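Local structure of toluene, o-xylene monooxygenase oxygenase subunit (Pseudomonas stutzeri, 2INC) at residues G85-S88 and Y89-L93; T143-N146 and C147-E151; A153-L156 and R157-T160; L227-Q230 and L231-A235; K251-A254 and E255-R258. The protein probably forms part of the oxygenase component of a bacterial monooxygenase that hydroxylates toluene and o-xylene, pairing with a second copy of itself and with another protein. All blocks are in the same frame, centred on the assembly; numbering follows the deposited sequence.

Contact 1: G85-S88 and Y89-L93; sequences GQES and YVQGL
The ring of Tyr89 meets Gln86 at its edge: Gln86 O lies near the ring plane, 4.2 Å from Tyr89 CD2, and approaches Tyr89 CB more closely, at 3.4 Å. A second pair of flat groups, the carboxylate of Glu87 and the amide of Gln91, stands one turn apart with planes turned 55° against each other. Both pairs belong to helix 76-99, a regular alpha-helix in the helical body of this hydroxylase family of the ferritin clan. Glu87 OE2 and Gln91 NE2 approach to 2.9 Å. The other oxygen, Glu87 OE1, makes a salt bridge with Arg157 of helix 142-172 and lies alongside Val90, 4.0 Å from Val90 CB. Shortening Glu87 to an alanine is likely to leave Arg157 without one of its carboxylate partners and the amide of Gln91 without its close neighbour. Tyr89 has CG anti to the backbone N (chi1 169°), a turn that leads its ring away from Glu87 and onto Leu245 of helix 241-268 and Gln96 of the second subunit. Ser88, its OG bonded back to Asp84 O, packs on Ser88 of that same neighbouring subunit. Gln86 O accepts the backbone bond of Val90 N at 3.0 Å, with Val90 CG2 resting 3.6 Å from the same oxygen.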
loop_
_atom_site.group_PDB
_atom_site.type_symbol
_atom_site.label_atom_id
_atom_site.label_comp_id
_atom_site.label_asym_id
_atom_site.label_seq_id
_atom_site.Cartn_x
_atom_site.Cartn_y
_atom_site.Cartn_z
ATOM N N GLY B 85 -7.590 -4.448 14.036
ATOM C CA GLY B 85 -7.535 -5.866 14.519
ATOM C C GLY B 85 -8.579 -6.151 15.600
ATOM O O GLY B 85 -9.365 -7.098 15.509
ATOM N N GLN B 86 -8.641 -5.296 16.608
ATOM C CA GLN B 86 -9.622 -5.419 17.696
ATOM C C GLN B 86 -11.061 -5.333 17.217
ATOM O O GLN B 86 -11.937 -6.026 17.775
ATOM C CB GLN B 86 -9.342 -4.336 18.750
ATOM C CG GLN B 86 -8.000 -4.594 19.468
ATOM C CD GLN B 86 -8.011 -5.919 20.250
ATOM O OE1 GLN B 86 -8.902 -6.157 21.077
ATOM N NE2 GLN B 86 -7.024 -6.780 19.988
ATOM N N GLU B 87 -11.344 -4.486 16.222
ATOM C CA GLU B 87 -12.709 -4.446 15.663
ATOM C C GLU B 87 -13.024 -5.652 14.808
ATOM O O GLU B 87 -14.191 -5.986 14.691
ATOM C CB GLU B 87 -13.006 -3.191 14.836
ATOM C CG GLU B 87 -13.244 -1.946 15.664
ATOM C CD GLU B 87 -14.443 -2.059 16.663
ATOM O OE1 GLU B 87 -14.238 -2.561 17.793
ATOM O OE2 GLU B 87 -15.575 -1.607 16.309
ATOM N N SER B 88 -12.008 -6.279 14.175
ATOM C CA SER B 88 -12.263 -7.538 13.436
ATOM C C SER B 88 -12.703 -8.564 14.457
ATOM O O SER B 88 -13.535 -9.400 14.176
ATOM C CB SER B 88 -10.993 -8.039 12.755
ATOM O OG SER B 88 -10.639 -7.169 11.689
ATOM N N TYR B 89 -12.101 -8.523 15.644
ATOM C CA TYR B 89 -12.507 -9.424 16.699
ATOM C C TYR B 89 -13.940 -9.158 17.213
ATOM O O TYR B 89 -14.783 -10.060 17.244
ATOM C CB TYR B 89 -11.480 -9.387 17.825
ATOM C CG TYR B 89 -11.918 -10.074 19.091
ATOM C CD1 TYR B 89 -12.142 -11.463 19.128
ATOM C CD2 TYR B 89 -12.083 -9.363 20.257
ATOM C CE1 TYR B 89 -12.567 -12.087 20.290
ATOM C CE2 TYR B 89 -12.526 -9.977 21.414
ATOM C CZ TYR B 89 -12.749 -11.353 21.419
ATOM O OH TYR B 89 -13.129 -11.997 22.567
ATOM N N VAL B 90 -14.224 -7.944 17.624
ATOM C CA VAL B 90 -15.558 -7.627 18.129
ATOM C C VAL B 90 -16.617 -7.819 17.077
ATOM O O VAL B 90 -17.674 -8.396 17.356
ATOM C CB VAL B 90 -15.598 -6.179 18.718
ATOM C CG1 VAL B 90 -17.040 -5.772 19.017
ATOM C CG2 VAL B 90 -14.762 -6.149 19.946
ATOM N N GLN B 91 -16.352 -7.391 15.856
ATOM C CA GLN B 91 -17.370 -7.522 14.829
ATOM C C GLN B 91 -17.560 -9.008 14.463
ATOM O O GLN B 91 -18.678 -9.424 14.200
ATOM C CB GLN B 91 -17.155 -6.573 13.622
ATOM C CG GLN B 91 -16.819 -5.068 14.046
ATOM C CD GLN B 91 -18.002 -4.213 14.652
ATOM O OE1 GLN B 91 -19.114 -4.179 14.111
ATOM N NE2 GLN B 91 -17.737 -3.515 15.769
ATOM N N GLY B 92 -16.503 -9.817 14.562
ATOM C CA GLY B 92 -16.684 -11.225 14.412
ATOM C C GLY B 92 -17.594 -11.796 15.480
ATOM O O GLY B 92 -18.472 -12.599 15.156
ATOM N N LEU B 93 -17.352 -11.440 16.752
ATOM C CA LEU B 93 -18.224 -11.866 17.859
ATOM C C LEU B 93 -19.640 -11.515 17.593
ATOM O O LEU B 93 -20.517 -12.359 17.747
ATOM C CB LEU B 93 -17.884 -11.207 19.182
ATOM C CG LEU B 93 -16.708 -11.860 19.891
ATOM C CD1 LEU B 93 -16.312 -11.071 21.175
ATOM C CD2 LEU B 93 -17.063 -13.341 20.189
#

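Contact 2: T143-N146 and C147-E151; sequences TITN and CATYE
Tyr150 lays one face of its ring over the carbonyl oxygen of Asn146, with Tyr150 CD1 3.2 Å from Asn146 O. The same oxygen takes the backbone bond of Tyr150 N at 3.1 Å, while Tyr150 CE1 reaches the side chain of Asn146 at CB, 4.1 Å away. Placing CG anti to its own carbonyl carbon (chi1 -55°) sends the tyrosine ring back along the helix, over the preceding turn. One residue earlier, Thr149 OG1 also turns back and lies 3.0 Å from Thr145 O, the acceptor of Thr149 N; His136 ND1 is near the same hydroxyl. The methyl Thr145 CG2 lies 3.9 Å from Thr149 OG1. These i to i+4 meetings run along the start of helix 142-172, a long helix of the ferritin-clan hydroxylase fold, and every side chain that takes part is buried. A shell further out, Thr145 OG1 is bonded to His136 O and Thr143 OG1 to Phe68 O, which tie this end of the helix to its surroundings. The ring of Tyr150 also meets that of Tyr79, the two planes about 20° apart, and Tyr150 OH is hydrogen-bonded to a polar side chain of another protein's chain. With a leucine in place of Tyr150 the hydroxyl and the flat ring would be gone, and that polar side chain would probably lose its partner across the interface, as Tyr79 would its neighbouring ring.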
loop_
_atom_site.group_PDB
_atom_site.type_symbol
_atom_site.label_atom_id
_atom_site.label_comp_id
_atom_site.label_asym_id
_atom_site.label_seq_id
_atom_site.Cartn_x
_atom_site.Cartn_y
_atom_site.Cartn_z
ATOM N N THR B 143 2.026 15.765 22.830
ATOM C CA THR B 143 2.074 14.346 23.169
ATOM C C THR B 143 1.029 14.001 24.250
ATOM O O THR B 143 0.518 12.884 24.253
ATOM C CB THR B 143 3.452 13.885 23.687
ATOM O OG1 THR B 143 3.891 14.831 24.675
ATOM C CG2 THR B 143 4.464 13.784 22.532
ATOM N N ILE B 144 0.670 14.961 25.106
ATOM C CA ILE B 144 -0.425 14.754 26.068
ATOM C C ILE B 144 -1.740 14.811 25.269
ATOM O O ILE B 144 -2.572 13.910 25.387
ATOM C CB ILE B 144 -0.453 15.828 27.144
ATOM C CG1 ILE B 144 0.819 15.776 27.979
ATOM C CG2 ILE B 144 -1.649 15.633 28.096
ATOM C CD1 ILE B 144 0.922 17.046 28.901
ATOM N N THR B 145 -1.924 15.852 24.468
ATOM C CA THR B 145 -3.088 15.909 23.558
ATOM C C THR B 145 -3.347 14.626 22.722
ATOM O O THR B 145 -4.501 14.170 22.627
ATOM C CB THR B 145 -3.001 17.122 22.604
ATOM O OG1 THR B 145 -3.217 18.300 23.357
ATOM C CG2 THR B 145 -4.061 16.991 21.491
ATOM N N ASN B 146 -2.308 14.028 22.134
ATOM C CA ASN B 146 -2.526 12.856 21.307
ATOM C C ASN B 146 -3.039 11.652 22.101
ATOM O O ASN B 146 -3.884 10.938 21.598
ATOM C CB ASN B 146 -1.289 12.469 20.533
ATOM C CG ASN B 146 -0.945 13.437 19.429
ATOM O OD1 ASN B 146 0.072 13.256 18.767
ATOM N ND2 ASN B 146 -1.780 14.475 19.228
ATOM N N CYS B 147 -2.541 11.419 23.321
ATOM C CA CYS B 147 -3.115 10.363 24.159
ATOM C C CYS B 147 -4.640 10.582 24.332
ATOM O O CYS B 147 -5.384 9.618 24.298
ATOM C CB CYS B 147 -2.470 10.349 25.492
ATOM S SG CYS B 147 -0.792 9.793 25.310
ATOM N N ALA B 148 -5.055 11.825 24.579
ATOM C CA ALA B 148 -6.493 12.192 24.725
ATOM C C ALA B 148 -7.307 12.024 23.412
ATOM O O ALA B 148 -8.516 11.629 23.442
ATOM C CB ALA B 148 -6.628 13.684 25.310
ATOM N N THR B 149 -6.664 12.326 22.272
ATOM C CA THR B 149 -7.224 12.086 20.933
ATOM C C THR B 149 -7.592 10.619 20.775
ATOM O O THR B 149 -8.708 10.316 20.473
ATOM C CB THR B 149 -6.221 12.492 19.777
ATOM O OG1 THR B 149 -5.837 13.897 19.939
ATOM C CG2 THR B 149 -6.939 12.308 18.355
ATOM N N TYR B 150 -6.644 9.714 21.008
ATOM C CA TYR B 150 -6.909 8.275 20.769
ATOM C C TYR B 150 -7.873 7.725 21.835
ATOM O O TYR B 150 -8.684 6.859 21.558
ATOM C CB TYR B 150 -5.588 7.473 20.678
ATOM C CG TYR B 150 -4.677 8.083 19.611
ATOM C CD1 TYR B 150 -3.332 8.343 19.892
ATOM C CD2 TYR B 150 -5.188 8.472 18.367
ATOM C CE1 TYR B 150 -2.502 8.933 18.930
ATOM C CE2 TYR B 150 -4.343 9.123 17.383
ATOM C CZ TYR B 150 -2.990 9.319 17.699
ATOM O OH TYR B 150 -2.129 9.960 16.773
ATOM N N GLU B 151 -7.869 8.322 23.017
ATOM C CA GLU B 151 -8.782 7.881 24.069
ATOM C C GLU B 151 -10.198 8.325 23.697
ATOM O O GLU B 151 -11.175 7.628 23.922
ATOM C CB GLU B 151 -8.316 8.487 25.402
ATOM C CG GLU B 151 -9.359 8.367 26.559
ATOM C CD GLU B 151 -8.842 8.985 27.871
ATOM O OE1 GLU B 151 -7.636 8.857 28.142
ATOM O OE2 GLU B 151 -9.673 9.533 28.626
#

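Contact 3: A153-L156 and R157-T160; sequences ADHL and RWLT
His155 turns the edge of its imidazole toward the face of Trp158 in a T-shaped stack, the planes 75° apart and the centroid of the histidine ring 5.2 Å from that of the six-membered ring. The two side chains run side by side in the same direction, and it is His155 ND1 that faces the indole, 3.8 Å from Trp158 CZ3 and toward the rim of the ring. Buried there, ND1 has no hydrogen-bonding partner in the model. Asp154 O lies over the same face of the indole, 3.2 Å from Trp158 CD1, so the tryptophan is roofed by backbone at its five-membered ring and by imidazole at its far end. On another side of the helix, Leu156 O is gripped twice by one residue: Thr160 OG1 at 2.7 Å and Thr160 N at 2.8 Å reach it from opposite faces of the carbonyl plane. Leu156 CD1 meets Leu159 CD2 at 3.9 Å beside this pair. All of this lies in the middle of helix 142-172, a core helix of the ferritin-clan hydroxylase fold. Trp158 NE1 and Arg157 NH2 both reach Asp253 on helix 241-268, Arg157 NE is bridged to Glu87 and Asp154 OD2 bonded to Tyr79, both of helix 76-99, and Leu159 packs against Gln129 and His126 of helix 121-138.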
loop_
_atom_site.group_PDB
_atom_site.type_symbol
_atom_site.label_atom_id
_atom_site.label_comp_id
_atom_site.label_asym_id
_atom_site.label_seq_id
_atom_site.Cartn_x
_atom_site.Cartn_y
_atom_site.Cartn_z
ATOM N N ALA B 153 -11.373 8.652 20.682
ATOM C CA ALA B 153 -11.772 7.702 19.638
ATOM C C ALA B 153 -12.222 6.403 20.285
ATOM O O ALA B 153 -13.198 5.797 19.847
ATOM C CB ALA B 153 -10.628 7.482 18.672
ATOM N N ASP B 154 -11.470 5.911 21.275
ATOM C CA ASP B 154 -11.926 4.710 22.020
ATOM C C ASP B 154 -13.264 4.892 22.700
ATOM O O ASP B 154 -14.074 3.964 22.711
ATOM C CB ASP B 154 -10.912 4.317 23.083
ATOM C CG ASP B 154 -9.584 3.882 22.486
ATOM O OD1 ASP B 154 -8.576 3.913 23.243
ATOM O OD2 ASP B 154 -9.507 3.519 21.272
ATOM N N HIS B 155 -13.527 6.043 23.313
ATOM C CA HIS B 155 -14.808 6.178 23.988
ATOM C C HIS B 155 -15.905 6.201 22.930
ATOM O O HIS B 155 -16.997 5.695 23.174
ATOM C CB HIS B 155 -14.902 7.513 24.785
ATOM C CG HIS B 155 -13.969 7.615 25.986
ATOM N ND1 HIS B 155 -13.681 6.570 26.844
ATOM C CD2 HIS B 155 -13.277 8.670 26.458
ATOM C CE1 HIS B 155 -12.855 6.977 27.787
ATOM N NE2 HIS B 155 -12.602 8.251 27.585
ATOM N N LEU B 156 -15.609 6.748 21.757
ATOM C CA LEU B 156 -16.604 6.701 20.643
ATOM C C LEU B 156 -16.846 5.250 20.171
ATOM O O LEU B 156 -17.968 4.838 19.865
ATOM C CB LEU B 156 -16.105 7.541 19.468
ATOM C CG LEU B 156 -16.962 7.514 18.154
ATOM C CD1 LEU B 156 -18.446 7.754 18.487
ATOM C CD2 LEU B 156 -16.489 8.464 17.047
ATOM N N ARG B 157 -15.775 4.475 20.178
ATOM C CA ARG B 157 -15.855 3.058 19.838
ATOM C C ARG B 157 -16.794 2.372 20.834
ATOM O O ARG B 157 -17.656 1.583 20.428
ATOM C CB ARG B 157 -14.452 2.477 19.980
ATOM C CG ARG B 157 -14.379 1.009 19.566
ATOM C CD ARG B 157 -13.125 0.414 20.066
ATOM N NE ARG B 157 -13.055 -1.016 19.670
ATOM C CZ ARG B 157 -12.437 -1.985 20.357
ATOM N NH1 ARG B 157 -12.476 -3.243 19.895
ATOM N NH2 ARG B 157 -11.784 -1.742 21.482
ATOM N N TRP B 158 -16.675 2.678 22.135
ATOM C CA TRP B 158 -17.537 1.983 23.107
ATOM C C TRP B 158 -18.997 2.390 22.921
ATOM O O TRP B 158 -19.926 1.547 22.943
ATOM C CB TRP B 158 -17.121 2.276 24.551
ATOM C CG TRP B 158 -15.775 1.977 24.931
ATOM C CD1 TRP B 158 -14.834 1.284 24.218
ATOM C CD2 TRP B 158 -15.167 2.315 26.183
ATOM N NE1 TRP B 158 -13.660 1.193 24.960
ATOM C CE2 TRP B 158 -13.841 1.853 26.146
ATOM C CE3 TRP B 158 -15.598 3.045 27.324
ATOM C CZ2 TRP B 158 -12.962 2.028 27.201
ATOM C CZ3 TRP B 158 -14.706 3.234 28.374
ATOM C CH2 TRP B 158 -13.396 2.722 28.305
ATOM N N LEU B 159 -19.233 3.689 22.741
ATOM C CA LEU B 159 -20.574 4.163 22.417
ATOM C C LEU B 159 -21.116 3.401 21.199
ATOM O O LEU B 159 -22.279 2.978 21.206
ATOM C CB LEU B 159 -20.591 5.677 22.148
ATOM C CG LEU B 159 -21.719 6.370 21.365
ATOM C CD1 LEU B 159 -23.004 6.295 22.150
ATOM C CD2 LEU B 159 -21.333 7.815 21.168
ATOM N N THR B 160 -20.274 3.212 20.177
ATOM C CA THR B 160 -20.734 2.618 18.921
ATOM C C THR B 160 -21.134 1.133 19.125
ATOM O O THR B 160 -22.192 0.692 18.625
ATOM C CB THR B 160 -19.677 2.850 17.835
ATOM O OG1 THR B 160 -19.473 4.278 17.674
ATOM C CG2 THR B 160 -20.063 2.215 16.513
#

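Contact 4: L227-Q230 and L231-A235; sequences LLQQ and LGSLA
Ser233 folds back over the carbonyl group of Gln229, with Ser233 CB 3.4 Å from Gln229 O and the hydroxyl bonded to that oxygen, Ser233 OG to Gln229 O being 3.0 Å. A chi1 of -70° keeps the hydroxyl on the same side as the serine's own amide, and both serve one acceptor: Ser233 N also lies 3.0 Å from Gln229 O, and the two donors come from opposite faces of its plane. The side-chain amide of Gln229 does not join this bond; Gln229 NE2 stays 4.1 Å from Ser233 OG, and its OE1 is bonded to Lys251 of helix 241-268. Before this, the helix is wider. Leu227 O is met by a side-chain carbon, Leu231 CB at 3.5 Å, and Gly232 N is 2.9 Å from Leu228 O but well above the carbonyl plane, 43° out of it. The position a CB would take on Gly232 lies close against Leu228 O. Leu227 packs on Phe125 and Leu124 of helix 121-138, whereas Gln230 faces Ala306 and Glu309 of helix 303-319. Near the end of helix 208-237 in this ferritin-like bundle, a pi-type turn at 227-230 is thus followed by a serine whose OG and N both bond the carbonyl one turn back.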
loop_
_atom_site.group_PDB
_atom_site.type_symbol
_atom_site.label_atom_id
_atom_site.label_comp_id
_atom_site.label_asym_id
_atom_site.label_seq_id
_atom_site.Cartn_x
_atom_site.Cartn_y
_atom_site.Cartn_z
ATOM N N LEU B 227 -19.027 -0.776 35.095
ATOM C CA LEU B 227 -19.692 -1.126 33.855
ATOM C C LEU B 227 -18.949 -2.158 33.056
ATOM O O LEU B 227 -19.553 -2.890 32.304
ATOM C CB LEU B 227 -19.909 0.112 32.994
ATOM C CG LEU B 227 -21.190 0.880 33.276
ATOM C CD1 LEU B 227 -21.161 1.609 34.647
ATOM C CD2 LEU B 227 -21.384 1.870 32.186
ATOM N N LEU B 228 -17.635 -2.251 33.171
ATOM C CA LEU B 228 -16.983 -3.263 32.354
ATOM C C LEU B 228 -16.706 -4.457 33.249
ATOM O O LEU B 228 -17.174 -5.564 32.972
ATOM C CB LEU B 228 -15.700 -2.733 31.680
ATOM C CG LEU B 228 -15.832 -1.472 30.832
ATOM C CD1 LEU B 228 -14.474 -1.113 30.192
ATOM C CD2 LEU B 228 -16.923 -1.626 29.775
ATOM N N GLN B 229 -16.003 -4.216 34.343
ATOM C CA GLN B 229 -15.637 -5.298 35.217
ATOM C C GLN B 229 -16.842 -6.002 35.867
ATOM O O GLN B 229 -17.015 -7.197 35.669
ATOM C CB GLN B 229 -14.621 -4.844 36.245
ATOM C CG GLN B 229 -13.939 -5.990 36.967
ATOM C CD GLN B 229 -13.117 -6.842 36.055
ATOM O OE1 GLN B 229 -12.482 -6.350 35.125
ATOM N NE2 GLN B 229 -13.103 -8.126 36.314
ATOM N N GLN B 230 -17.670 -5.276 36.616
ATOM C CA GLN B 230 -18.664 -5.927 37.458
ATOM C C GLN B 230 -19.842 -6.363 36.606
ATOM O O GLN B 230 -20.330 -7.484 36.735
ATOM C CB GLN B 230 -19.121 -4.985 38.585
ATOM C CG GLN B 230 -18.029 -4.688 39.633
ATOM C CD GLN B 230 -17.531 -5.921 40.313
ATOM O OE1 GLN B 230 -18.328 -6.754 40.724
ATOM N NE2 GLN B 230 -16.209 -6.083 40.405
ATOM N N LEU B 231 -20.325 -5.487 35.734
ATOM C CA LEU B 231 -21.407 -5.911 34.842
ATOM C C LEU B 231 -20.945 -7.033 33.894
ATOM O O LEU B 231 -21.648 -8.033 33.715
ATOM C CB LEU B 231 -21.974 -4.722 34.071
ATOM C CG LEU B 231 -23.133 -5.038 33.118
ATOM C CD1 LEU B 231 -24.338 -5.469 33.935
ATOM C CD2 LEU B 231 -23.466 -3.832 32.267
ATOM N N GLY B 232 -19.745 -6.912 33.317
ATOM C CA GLY B 232 -19.208 -7.973 32.435
ATOM C C GLY B 232 -19.127 -9.332 33.150
ATOM O O GLY B 232 -19.523 -10.344 32.584
ATOM N N SER B 233 -18.646 -9.362 34.405
ATOM C CA SER B 233 -18.621 -10.624 35.202
ATOM C C SER B 233 -20.006 -11.181 35.442
ATOM O O SER B 233 -20.294 -12.384 35.318
ATOM C CB SER B 233 -18.047 -10.361 36.566
ATOM O OG SER B 233 -16.691 -10.101 36.388
ATOM N N LEU B 234 -20.897 -10.285 35.790
ATOM C CA LEU B 234 -22.244 -10.699 35.985
ATOM C C LEU B 234 -22.813 -11.272 34.681
ATOM O O LEU B 234 -23.500 -12.301 34.694
ATOM C CB LEU B 234 -23.051 -9.492 36.446
ATOM C CG LEU B 234 -24.497 -9.776 36.727
ATOM C CD1 LEU B 234 -24.598 -10.802 37.879
ATOM C CD2 LEU B 234 -25.181 -8.440 37.077
ATOM N N ALA B 235 -22.548 -10.596 33.554
ATOM C CA ALA B 235 -23.062 -11.051 32.241
ATOM C C ALA B 235 -22.644 -12.482 32.009
ATOM O O ALA B 235 -23.466 -13.326 31.607
ATOM C CB ALA B 235 -22.530 -10.186 31.115
#

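Contact 5: K251-A254 and E255-R258; sequences KRDA and ERHR
Helix 241-268 of the ferritin-like bundle carries an i to i+3 salt bridge between Asp253 and Arg256 on its buried side. Asp253 OD1 and Arg256 NH1 are 2.8 Å apart; the nitrogen comes from above the carboxylate plane, and the carboxylate and guanidinium planes stand 65° apart. Asp154 gives NH1 a second carboxylate. A water bridges the pair, donating to Asp253 OD1 at 2.6 Å and accepting from Arg256 NH2 at 3.2 Å in the guanidinium plane. His257 sets one ring face over Asp253 O, which lies 3.2 Å above the plane of that ring and over its centre, while His257 NE2 bonds Asp154. Toward the surface, Glu255 crosses Lys251 at about a right angle and Glu255 OE2 meets the aliphatic Lys251 CG at 3.4 Å, not the ammonium group. Lys251 NZ instead lies 4.3 Å from Arg258 NH2, where both bind Glu225 and the arginine also binds Glu224. With Arg256 at one oxygen and Arg157 at the other, Asp253 is likely to be held as a carboxylate, and Glu225 would offset the charge of the lysine and arginine that converge on it.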
loop_
_atom_site.group_PDB
_atom_site.type_symbol
_atom_site.label_atom_id
_atom_site.label_comp_id
_atom_site.label_asym_id
_atom_site.label_seq_id
_atom_site.Cartn_x
_atom_site.Cartn_y
_atom_site.Cartn_z
ATOM N N LYS B 251 -12.190 -3.213 27.962
ATOM C CA LYS B 251 -11.251 -3.010 29.045
ATOM C C LYS B 251 -9.802 -2.905 28.544
ATOM O O LYS B 251 -8.974 -2.319 29.208
ATOM C CB LYS B 251 -11.383 -4.145 30.070
ATOM C CG LYS B 251 -10.724 -3.841 31.402
ATOM C CD LYS B 251 -11.745 -3.392 32.426
ATOM C CE LYS B 251 -11.067 -2.761 33.640
ATOM N NZ LYS B 251 -10.880 -3.727 34.768
ATOM N N ARG B 252 -9.483 -3.520 27.407
ATOM C CA ARG B 252 -8.142 -3.410 26.831
ATOM C C ARG B 252 -7.845 -1.932 26.489
ATOM O O ARG B 252 -6.717 -1.461 26.673
ATOM C CB ARG B 252 -8.044 -4.233 25.559
ATOM C CG ARG B 252 -8.090 -5.773 25.801
ATOM C CD ARG B 252 -8.094 -6.580 24.464
ATOM N NE ARG B 252 -6.810 -6.537 23.751
ATOM C CZ ARG B 252 -5.821 -7.426 23.922
ATOM N NH1 ARG B 252 -5.919 -8.425 24.798
ATOM N NH2 ARG B 252 -4.715 -7.314 23.215
ATOM N N ASP B 253 -8.857 -1.223 25.990
ATOM C CA ASP B 253 -8.711 0.233 25.746
ATOM C C ASP B 253 -8.519 0.945 27.091
ATOM O O ASP B 253 -7.600 1.776 27.278
ATOM C CB ASP B 253 -9.966 0.817 25.055
ATOM C CG ASP B 253 -10.167 0.286 23.652
ATOM O OD1 ASP B 253 -9.215 -0.243 23.034
ATOM O OD2 ASP B 253 -11.294 0.397 23.130
ATOM N N ALA B 254 -9.357 0.580 28.063
ATOM C CA ALA B 254 -9.281 1.250 29.362
ATOM C C ALA B 254 -7.890 1.070 29.994
ATOM O O ALA B 254 -7.356 1.996 30.587
ATOM C CB ALA B 254 -10.359 0.715 30.288
ATOM N N GLU B 255 -7.339 -0.133 29.889
ATOM C CA GLU B 255 -5.981 -0.378 30.394
ATOM C C GLU B 255 -4.954 0.524 29.708
ATOM O O GLU B 255 -4.075 1.029 30.366
ATOM C CB GLU B 255 -5.617 -1.850 30.220
ATOM C CG GLU B 255 -6.304 -2.781 31.241
ATOM C CD GLU B 255 -6.538 -4.229 30.656
ATOM O OE1 GLU B 255 -5.787 -4.687 29.737
ATOM O OE2 GLU B 255 -7.478 -4.916 31.122
ATOM N N ARG B 256 -5.091 0.732 28.403
ATOM C CA ARG B 256 -4.241 1.693 27.677
ATOM C C ARG B 256 -4.326 3.140 28.209
ATOM O O ARG B 256 -3.309 3.812 28.411
ATOM C CB ARG B 256 -4.558 1.670 26.181
ATOM C CG ARG B 256 -3.561 2.459 25.359
ATOM C CD ARG B 256 -3.646 2.147 23.871
ATOM N NE ARG B 256 -5.018 2.314 23.333
ATOM C CZ ARG B 256 -5.788 1.281 23.043
ATOM N NH1 ARG B 256 -7.022 1.424 22.566
ATOM N NH2 ARG B 256 -5.320 0.072 23.250
ATOM N N HIS B 257 -5.557 3.631 28.409
ATOM C CA HIS B 257 -5.749 4.939 28.978
ATOM C C HIS B 257 -5.081 5.052 30.352
ATOM O O HIS B 257 -4.495 6.079 30.663
ATOM C CB HIS B 257 -7.234 5.252 29.110
ATOM C CG HIS B 257 -7.998 5.042 27.833
ATOM N ND1 HIS B 257 -9.363 4.814 27.809
ATOM C CD2 HIS B 257 -7.578 4.952 26.544
ATOM C CE1 HIS B 257 -9.759 4.654 26.553
ATOM N NE2 HIS B 257 -8.694 4.717 25.765
ATOM N N ARG B 258 -5.189 4.004 31.166
ATOM C CA ARG B 258 -4.547 4.047 32.490
ATOM C C ARG B 258 -3.023 4.087 32.347
ATOM O O ARG B 258 -2.333 4.711 33.158
ATOM C CB ARG B 258 -4.984 2.851 33.353
ATOM C CG ARG B 258 -6.381 2.961 33.947
ATOM C CD ARG B 258 -6.819 1.613 34.510
ATOM N NE ARG B 258 -8.283 1.552 34.612
ATOM C CZ ARG B 258 -8.919 0.554 35.198
ATOM N NH1 ARG B 258 -8.210 -0.438 35.725
ATOM N NH2 ARG B 258 -10.255 0.540 35.241
HETATM O O HOH W 1 -7.437 -1.962 22.094
#

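Contacts 2 and 3 are wholly buried and share helix 142-172, adjoining in sequence; contacts 1, 4 and 5 are partly buried on three other helices. Contact 3 is the hub: its Arg157 is bridged to contact 1 and, like Asp154, is bonded to contact 5, so charged pairs join helices 76-99, 142-172 and 241-268. Contact 4 meets contact 5 through Gln229 and Lys251. Aromatic faces over carbonyl oxygens mark contacts 2 and 3, the latter adding ion pairs, which prevail in contact 5; contact 1 sets carboxylate beside amide, contact 4 uses serine and glutamine. Contacts 1, 2 and 3 touch another protein's chain, contacts 1 and 5 the second subunit, contact 4 neither.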